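Local coordinates for protein polyprenyl synthetase (Zymomonas mobilis subsp. mobilis, PDB 4KKM) that probably joins isopentenyl diphosphate to an allylic diphosphate to make longer prenyl diphosphates such as farnesyl diphosphate, in a metal-dependent prenyl transfer, at residues L278-E281 with K282-Q286; I199-L202 with Q203-K206; V25-K28 with T29-Q33. One frame throughout, in Å; residues are numbered along the deposited sequence.

All three contacts are local, made by neighbouring side chains along a helix or, in contact 1, across a joint between two helices of a mainly helical prenyl synthase subunit. In chain order contact 3 comes first, on helix 24-45, then contact 2 on helix 196-206, then contact 1, where helix 274-278 gives way to helix 280-296. The centres of contacts 1 and 2 are about 18 Å apart, and both pack on helix 226-253; the centre of contact 3 is about 29 Å from contact 2 and about 30 Å from contact 1. Contact 2 links the neighbourhood of the calcium site to the subunit interface through Arg201 and Leu205, whereas no other subunit touches contacts 1 and 3.

Contact 1: L278-E281 with K282-Q286; sequences LGLE and KARSQ
Lys282 O is gripped twice: Gln286 N makes the helical bond, and Ser285 OG donates at 3.1 Å from above the carbonyl plane, on the same face as Gln286 N. On its other side along the chain, Lys282 packs its CB against Leu278 O. A water also links the two residues, donating to Leu278 O at 2.7 Å and accepting from Lys282 N. It stands where a direct bond would run in an unbroken helix, and so marks the joint between helix 274-278 and helix 280-296 of the mainly helical prenyl synthase fold. Gly279 makes the joint, leaving the first helix with a positive phi of 87° and serving as N-cap of the second; a CB here would be jammed against the preceding carbonyl oxygen. Gly279 O then accepts Ala283 N at 3.0 Å, and the Leu280 and Glu281 carbonyls take Arg284 N and Ser285 N likewise.

Leu278 crosses Lys282 and Gln286 at about right angles. Its CD2 lies 4.1 Å from Lys282 CD, and its CD1 makes a van der Waals contact with the amide oxygen Gln286 OE1 at 3.6 Å. Small Ala283 is buried and meets Ile245 of helix 226-253. Leu280 and Arg284 both touch Leu249 of that helix. Leu280 carries its CG anti to the backbone N (chi1 180°), which brings CD2 over one face of the Arg284 guanidinium, 3.8 Å above the plane and toward its rim.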
loop_
_atom_site.group_PDB
_atom_site.type_symbol
_atom_site.label_atom_id
_atom_site.label_comp_id
_atom_site.label_asym_id
_atom_site.label_seq_id
_atom_site.Cartn_x
_atom_site.Cartn_y
_atom_site.Cartn_z
ATOM N N LEU B 278 30.046 6.849 -16.171
ATOM C CA LEU B 278 30.248 6.673 -17.611
ATOM C C LEU B 278 31.030 7.818 -18.252
ATOM O O LEU B 278 31.695 7.637 -19.275
ATOM C CB LEU B 278 28.904 6.528 -18.328
ATOM C CG LEU B 278 27.971 5.374 -17.948
ATOM C CD1 LEU B 278 26.655 5.494 -18.706
ATOM C CD2 LEU B 278 28.617 4.021 -18.204
ATOM N N GLY B 279 30.935 9.001 -17.661
ATOM C CA GLY B 279 31.506 10.189 -18.268
ATOM C C GLY B 279 30.493 10.799 -19.217
ATOM O O GLY B 279 29.576 10.116 -19.673
ATOM N N LEU B 280 30.660 12.084 -19.512
ATOM C CA LEU B 280 29.695 12.841 -20.312
ATOM C C LEU B 280 29.379 12.226 -21.674
ATOM O O LEU B 280 28.216 12.006 -21.996
ATOM C CB LEU B 280 30.166 14.285 -20.503
ATOM C CG LEU B 280 29.243 15.180 -21.330
ATOM C CD1 LEU B 280 27.883 15.310 -20.655
ATOM C CD2 LEU B 280 29.883 16.543 -21.563
ATOM N N GLU B 281 30.410 11.959 -22.470
ATOM C CA GLU B 281 30.215 11.451 -23.829
ATOM C C GLU B 281 29.514 10.093 -23.884
ATOM O O GLU B 281 28.608 9.886 -24.690
ATOM C CB GLU B 281 31.547 11.366 -24.574
ATOM C CG GLU B 281 32.031 12.693 -25.128
ATOM C CD GLU B 281 33.324 12.561 -25.918
ATOM O OE1 GLU B 281 33.265 12.105 -27.082
ATOM O OE2 GLU B 281 34.396 12.915 -25.376
ATOM N N LYS B 282 29.946 9.169 -23.032
ATOM C CA LYS B 282 29.379 7.825 -23.017
ATOM C C LYS B 282 27.944 7.827 -22.499
ATOM O O LYS B 282 27.099 7.083 -22.997
ATOM C CB LYS B 282 30.242 6.890 -22.173
ATOM C CG LYS B 282 29.896 5.420 -22.310
ATOM C CD LYS B 282 30.921 4.569 -21.581
ATOM C CE LYS B 282 32.328 4.834 -22.104
ATOM N NZ LYS B 282 33.368 4.323 -21.167
ATOM N N ALA B 283 27.668 8.661 -21.498
ATOM C CA ALA B 283 26.309 8.770 -20.966
ATOM C C ALA B 283 25.349 9.337 -22.010
ATOM O O ALA B 283 24.220 8.869 -22.146
ATOM C CB ALA B 283 26.286 9.621 -19.689
ATOM N N ARG B 284 25.807 10.341 -22.750
ATOM C CA ARG B 284 25.010 10.946 -23.816
ATOM C C ARG B 284 24.679 9.949 -24.918
ATOM O O ARG B 284 23.527 9.832 -25.349
ATOM C CB ARG B 284 25.775 12.102 -24.448
ATOM C CG ARG B 284 25.456 13.478 -23.910
ATOM C CD ARG B 284 26.200 14.500 -24.756
ATOM N NE ARG B 284 26.072 15.874 -24.279
ATOM C CZ ARG B 284 27.013 16.798 -24.446
ATOM N NH1 ARG B 284 28.145 16.479 -25.063
ATOM N NH2 ARG B 284 26.832 18.031 -23.991
ATOM N N SER B 285 25.698 9.242 -25.388
ATOM C CA SER B 285 25.498 8.298 -26.482
ATOM C C SER B 285 24.647 7.107 -26.051
ATOM O O SER B 285 23.862 6.584 -26.839
ATOM C CB SER B 285 26.836 7.822 -27.055
ATOM O OG SER B 285 27.558 7.075 -26.094
ATOM N N GLN B 286 24.797 6.680 -24.802
ATOM C CA GLN B 286 24.030 5.535 -24.327
ATOM C C GLN B 286 22.553 5.876 -24.159
ATOM O O GLN B 286 21.690 5.062 -24.487
ATOM C CB GLN B 286 24.605 4.953 -23.035
ATOM C CG GLN B 286 24.479 3.435 -22.986
ATOM C CD GLN B 286 24.934 2.833 -21.672
ATOM O OE1 GLN B 286 26.073 3.030 -21.241
ATOM N NE2 GLN B 286 24.042 2.088 -21.026
HETATM O O HOH W 1 32.473 9.068 -21.445
#

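Contact 2: I199-L202 with Q203-K206; sequences ITRL and QQLK
Leu202 and Lys206 are joined by both backbone and side chain. Lys206 N donates to Leu202 O at 2.8 Å, the shortest of the helical hydrogen bonds in this piece. Leu205 N divides its hydrogen between Arg201 O at 3.1 Å and, weakly, Leu202 O, while Gln203 N and Gln204 N bond to Ile199 O and Thr200 O.

The apolar contact runs along one flank. Leu202 and Lys206 lie side by side and point the same way, and Leu202 CD1 sits 3.9 Å from Lys206 CB. Leucine fits here because it also packs on Ile183 and Asp184 of helix 177-188. The long lysine chain runs along the leucine and ends near the aspartate-rich metal site of the prenyl synthase fold, about 6 Å from the side chains of Asp108 and Asp114 and about 5 Å from the bound calcium ion. Its NZ has a long, weak ion pair with Asp184.

Gln204 meets Thr200 by van der Waals contact: its CG lies beside the backbone N (chi1 -70°), 3.2 Å from Thr200 O, and the extended chain sets NE2 3.8 Å from Thr200 CG2.

Other polar groups bond outward. Thr200 OG1 bonds to Leu196 O. Buried Gln203 suits its place by packing on Leu241 and Gln244 of helix 226-253 while NE2 bonds to Thr207 OG1. Arg201 and Leu205 pack on Arg53 of the second subunit, where Arg201 NE has a long, weak ion pair with Asp51.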
loop_
_atom_site.group_PDB
_atom_site.type_symbol
_atom_site.label_atom_id
_atom_site.label_comp_id
_atom_site.label_asym_id
_atom_site.label_seq_id
_atom_site.Cartn_x
_atom_site.Cartn_y
_atom_site.Cartn_z
ATOM N N ILE B 199 24.051 0.890 -9.344
ATOM C CA ILE B 199 23.175 2.007 -9.682
ATOM C C ILE B 199 22.265 1.628 -10.845
ATOM O O ILE B 199 21.229 2.251 -11.061
ATOM C CB ILE B 199 23.939 3.319 -9.993
ATOM C CG1 ILE B 199 24.720 3.193 -11.298
ATOM C CG2 ILE B 199 24.858 3.717 -8.819
ATOM C CD1 ILE B 199 25.181 4.530 -11.858
ATOM N N THR B 200 22.653 0.598 -11.584
ATOM C CA THR B 200 21.782 0.060 -12.615
ATOM C C THR B 200 20.602 -0.644 -11.950
ATOM O O THR B 200 19.452 -0.433 -12.333
ATOM C CB THR B 200 22.536 -0.885 -13.571
ATOM O OG1 THR B 200 23.549 -0.144 -14.267
ATOM C CG2 THR B 200 21.580 -1.485 -14.593
ATOM N N ARG B 201 20.885 -1.468 -10.942
ATOM C CA ARG B 201 19.807 -2.106 -10.191
ATOM C C ARG B 201 18.967 -1.049 -9.501
ATOM O O ARG B 201 17.746 -1.167 -9.430
ATOM C CB ARG B 201 20.336 -3.086 -9.142
ATOM C CG ARG B 201 19.215 -3.859 -8.434
ATOM C CD ARG B 201 19.695 -4.586 -7.182
ATOM N NE ARG B 201 20.564 -5.726 -7.472
ATOM C CZ ARG B 201 20.129 -6.929 -7.837
ATOM N NH1 ARG B 201 18.827 -7.151 -7.975
ATOM N NH2 ARG B 201 20.993 -7.909 -8.073
ATOM N N LEU B 202 19.630 -0.023 -8.974
ATOM C CA LEU B 202 18.922 1.091 -8.347
ATOM C C LEU B 202 17.865 1.693 -9.282
ATOM O O LEU B 202 16.698 1.843 -8.896
ATOM C CB LEU B 202 19.919 2.155 -7.881
ATOM C CG LEU B 202 19.477 3.589 -7.561
ATOM C CD1 LEU B 202 18.288 3.634 -6.642
ATOM C CD2 LEU B 202 20.646 4.344 -6.927
ATOM N N GLN B 203 18.266 2.030 -10.505
ATOM C CA GLN B 203 17.320 2.583 -11.476
ATOM C C GLN B 203 16.206 1.598 -11.807
ATOM O O GLN B 203 15.037 1.974 -11.821
ATOM C CB GLN B 203 18.030 3.015 -12.766
ATOM C CG GLN B 203 17.099 3.617 -13.826
ATOM C CD GLN B 203 16.397 2.564 -14.680
ATOM O OE1 GLN B 203 17.026 1.621 -15.162
ATOM N NE2 GLN B 203 15.083 2.717 -14.853
ATOM N N GLN B 204 16.574 0.352 -12.100
ATOM C CA GLN B 204 15.589 -0.678 -12.451
ATOM C C GLN B 204 14.462 -0.755 -11.422
ATOM O O GLN B 204 13.291 -0.935 -11.771
ATOM C CB GLN B 204 16.253 -2.050 -12.575
ATOM C CG GLN B 204 17.172 -2.216 -13.774
ATOM C CD GLN B 204 18.000 -3.494 -13.699
ATOM O OE1 GLN B 204 18.104 -4.124 -12.638
ATOM N NE2 GLN B 204 18.591 -3.884 -14.827
ATOM N N LEU B 205 14.818 -0.607 -10.151
ATOM C CA LEU B 205 13.829 -0.666 -9.083
ATOM C C LEU B 205 13.151 0.678 -8.809
ATOM O O LEU B 205 11.920 0.757 -8.745
ATOM C CB LEU B 205 14.456 -1.203 -7.791
ATOM C CG LEU B 205 15.018 -2.626 -7.825
ATOM C CD1 LEU B 205 15.596 -3.003 -6.467
ATOM C CD2 LEU B 205 13.950 -3.623 -8.261
ATOM N N LYS B 206 13.953 1.726 -8.640
ATOM C CA LYS B 206 13.439 3.025 -8.202
ATOM C C LYS B 206 12.472 3.681 -9.182
ATOM O O LYS B 206 11.483 4.285 -8.766
ATOM C CB LYS B 206 14.579 3.996 -7.892
ATOM C CG LYS B 206 14.098 5.313 -7.289
ATOM C CD LYS B 206 15.259 6.188 -6.837
ATOM C CE LYS B 206 14.788 7.596 -6.467
ATOM N NZ LYS B 206 15.638 8.654 -7.089
#

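Contact 3: V25-K28 with T29-Q33; sequences VNLK and TMMEQ
Lys28 and Glu32 form a salt bridge one turn apart, Lys28 NZ donating to Glu32 OE2 at 3.0 Å and meeting it nearly along the C-O axis. The lysine chain stays extended until its last torsion (chi4 -129°), where a bend swings the amine across to the carboxylate. Long, charged residues suit this exposed flank.

Backbone bonds tie each carbonyl from Val25 to Lys28 to the N-H four residues on. Val25 O takes Thr29 N at 3.3 Å and also a weak bond from Thr29 OG1 at 3.5 Å.

The apolar contact lies between Leu27 and Met31. Met31 CG is 3.2 Å from Leu27 O, and Met31 SD reaches 4.0 Å from Leu27 CG, a flexible thioether laid against a branched leucine that is itself buried on Ser310 and Ile311 of helix 306-314. Met31 touches Leu74 and Tyr314 as well, so an alanine here would probably open a gap between Leu27 and those two side chains. Met30 packs on Tyr307, Leu74 and Val77. With charges on one flank and Leu27, Met30 and Met31 packed on helices 71-80 and 306-314, this is an amphipathic helix on the surface of a mainly helical fold.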
loop_
_atom_site.group_PDB
_atom_site.type_symbol
_atom_site.label_atom_id
_atom_site.label_comp_id
_atom_site.label_asym_id
_atom_site.label_seq_id
_atom_site.Cartn_x
_atom_site.Cartn_y
_atom_site.Cartn_z
ATOM N N VAL B 25 3.121 16.486 -32.138
ATOM C CA VAL B 25 1.922 17.321 -32.077
ATOM C C VAL B 25 0.750 16.545 -31.484
ATOM O O VAL B 25 0.026 17.051 -30.620
ATOM C CB VAL B 25 1.539 17.870 -33.471
ATOM C CG1 VAL B 25 0.144 18.484 -33.447
ATOM C CG2 VAL B 25 2.571 18.883 -33.943
ATOM N N ASN B 26 0.567 15.313 -31.946
ATOM C CA ASN B 26 -0.456 14.450 -31.378
ATOM C C ASN B 26 -0.090 14.049 -29.955
ATOM O O ASN B 26 -0.967 13.906 -29.100
ATOM C CB ASN B 26 -0.669 13.211 -32.247
ATOM C CG ASN B 26 -1.132 13.558 -33.652
ATOM O OD1 ASN B 26 -0.341 13.555 -34.598
ATOM N ND2 ASN B 26 -2.418 13.856 -33.795
ATOM N N LEU B 27 1.205 13.871 -29.703
ATOM C CA LEU B 27 1.677 13.535 -28.359
ATOM C C LEU B 27 1.310 14.614 -27.348
ATOM O O LEU B 27 0.784 14.310 -26.278
ATOM C CB LEU B 27 3.190 13.293 -28.331
ATOM C CG LEU B 27 3.722 12.986 -26.925
ATOM C CD1 LEU B 27 3.005 11.772 -26.328
ATOM C CD2 LEU B 27 5.229 12.774 -26.920
ATOM N N LYS B 28 1.590 15.870 -27.686
ATOM C CA LYS B 28 1.246 16.983 -26.804
ATOM C C LYS B 28 -0.250 16.996 -26.511
ATOM O O LYS B 28 -0.668 17.213 -25.372
ATOM C CB LYS B 28 1.655 18.323 -27.419
ATOM C CG LYS B 28 1.586 19.486 -26.432
ATOM C CD LYS B 28 1.420 20.826 -27.132
ATOM C CE LYS B 28 1.767 21.972 -26.192
ATOM N NZ LYS B 28 0.708 23.022 -26.143
ATOM N N THR B 29 -1.050 16.767 -27.547
ATOM C CA THR B 29 -2.499 16.726 -27.400
ATOM C C THR B 29 -2.925 15.604 -26.457
ATOM O O THR B 29 -3.717 15.820 -25.539
ATOM C CB THR B 29 -3.205 16.566 -28.762
ATOM O OG1 THR B 29 -3.157 17.810 -29.471
ATOM C CG2 THR B 29 -4.658 16.166 -28.567
ATOM N N MET B 30 -2.388 14.408 -26.676
ATOM C CA MET B 30 -2.691 13.285 -25.792
ATOM C C MET B 30 -2.297 13.599 -24.348
ATOM O O MET B 30 -3.034 13.284 -23.414
ATOM C CB MET B 30 -2.014 11.993 -26.272
ATOM C CG MET B 30 -2.211 10.808 -25.319
ATOM S SD MET B 30 -1.464 9.255 -25.868
ATOM C CE MET B 30 -2.828 8.537 -26.773
ATOM N N MET B 31 -1.147 14.243 -24.173
ATOM C CA MET B 31 -0.655 14.574 -22.836
ATOM C C MET B 31 -1.606 15.509 -22.092
ATOM O O MET B 31 -1.942 15.268 -20.932
ATOM C CB MET B 31 0.751 15.182 -22.906
ATOM C CG MET B 31 1.842 14.176 -23.223
ATOM S SD MET B 31 3.483 14.899 -23.420
ATOM C CE MET B 31 3.806 15.477 -21.756
ATOM N N GLU B 32 -2.048 16.564 -22.768
ATOM C CA GLU B 32 -2.983 17.513 -22.169
ATOM C C GLU B 32 -4.317 16.846 -21.842
ATOM O O GLU B 32 -4.942 17.151 -20.826
ATOM C CB GLU B 32 -3.198 18.711 -23.099
ATOM C CG GLU B 32 -1.928 19.500 -23.388
ATOM C CD GLU B 32 -2.138 20.607 -24.409
ATOM O OE1 GLU B 32 -3.198 20.622 -25.067
ATOM O OE2 GLU B 32 -1.238 21.463 -24.552
ATOM N N GLN B 33 -4.747 15.932 -22.707
ATOM C CA GLN B 33 -5.984 15.189 -22.481
ATOM C C GLN B 33 -5.870 14.245 -21.289
ATOM O O GLN B 33 -6.753 14.209 -20.429
ATOM C CB GLN B 33 -6.372 14.399 -23.729
ATOM C CG GLN B 33 -7.391 15.099 -24.598
ATOM C CD GLN B 33 -7.258 14.736 -26.068
ATOM O OE1 GLN B 33 -6.834 13.631 -26.420
ATOM N NE2 GLN B 33 -7.615 15.676 -26.938
#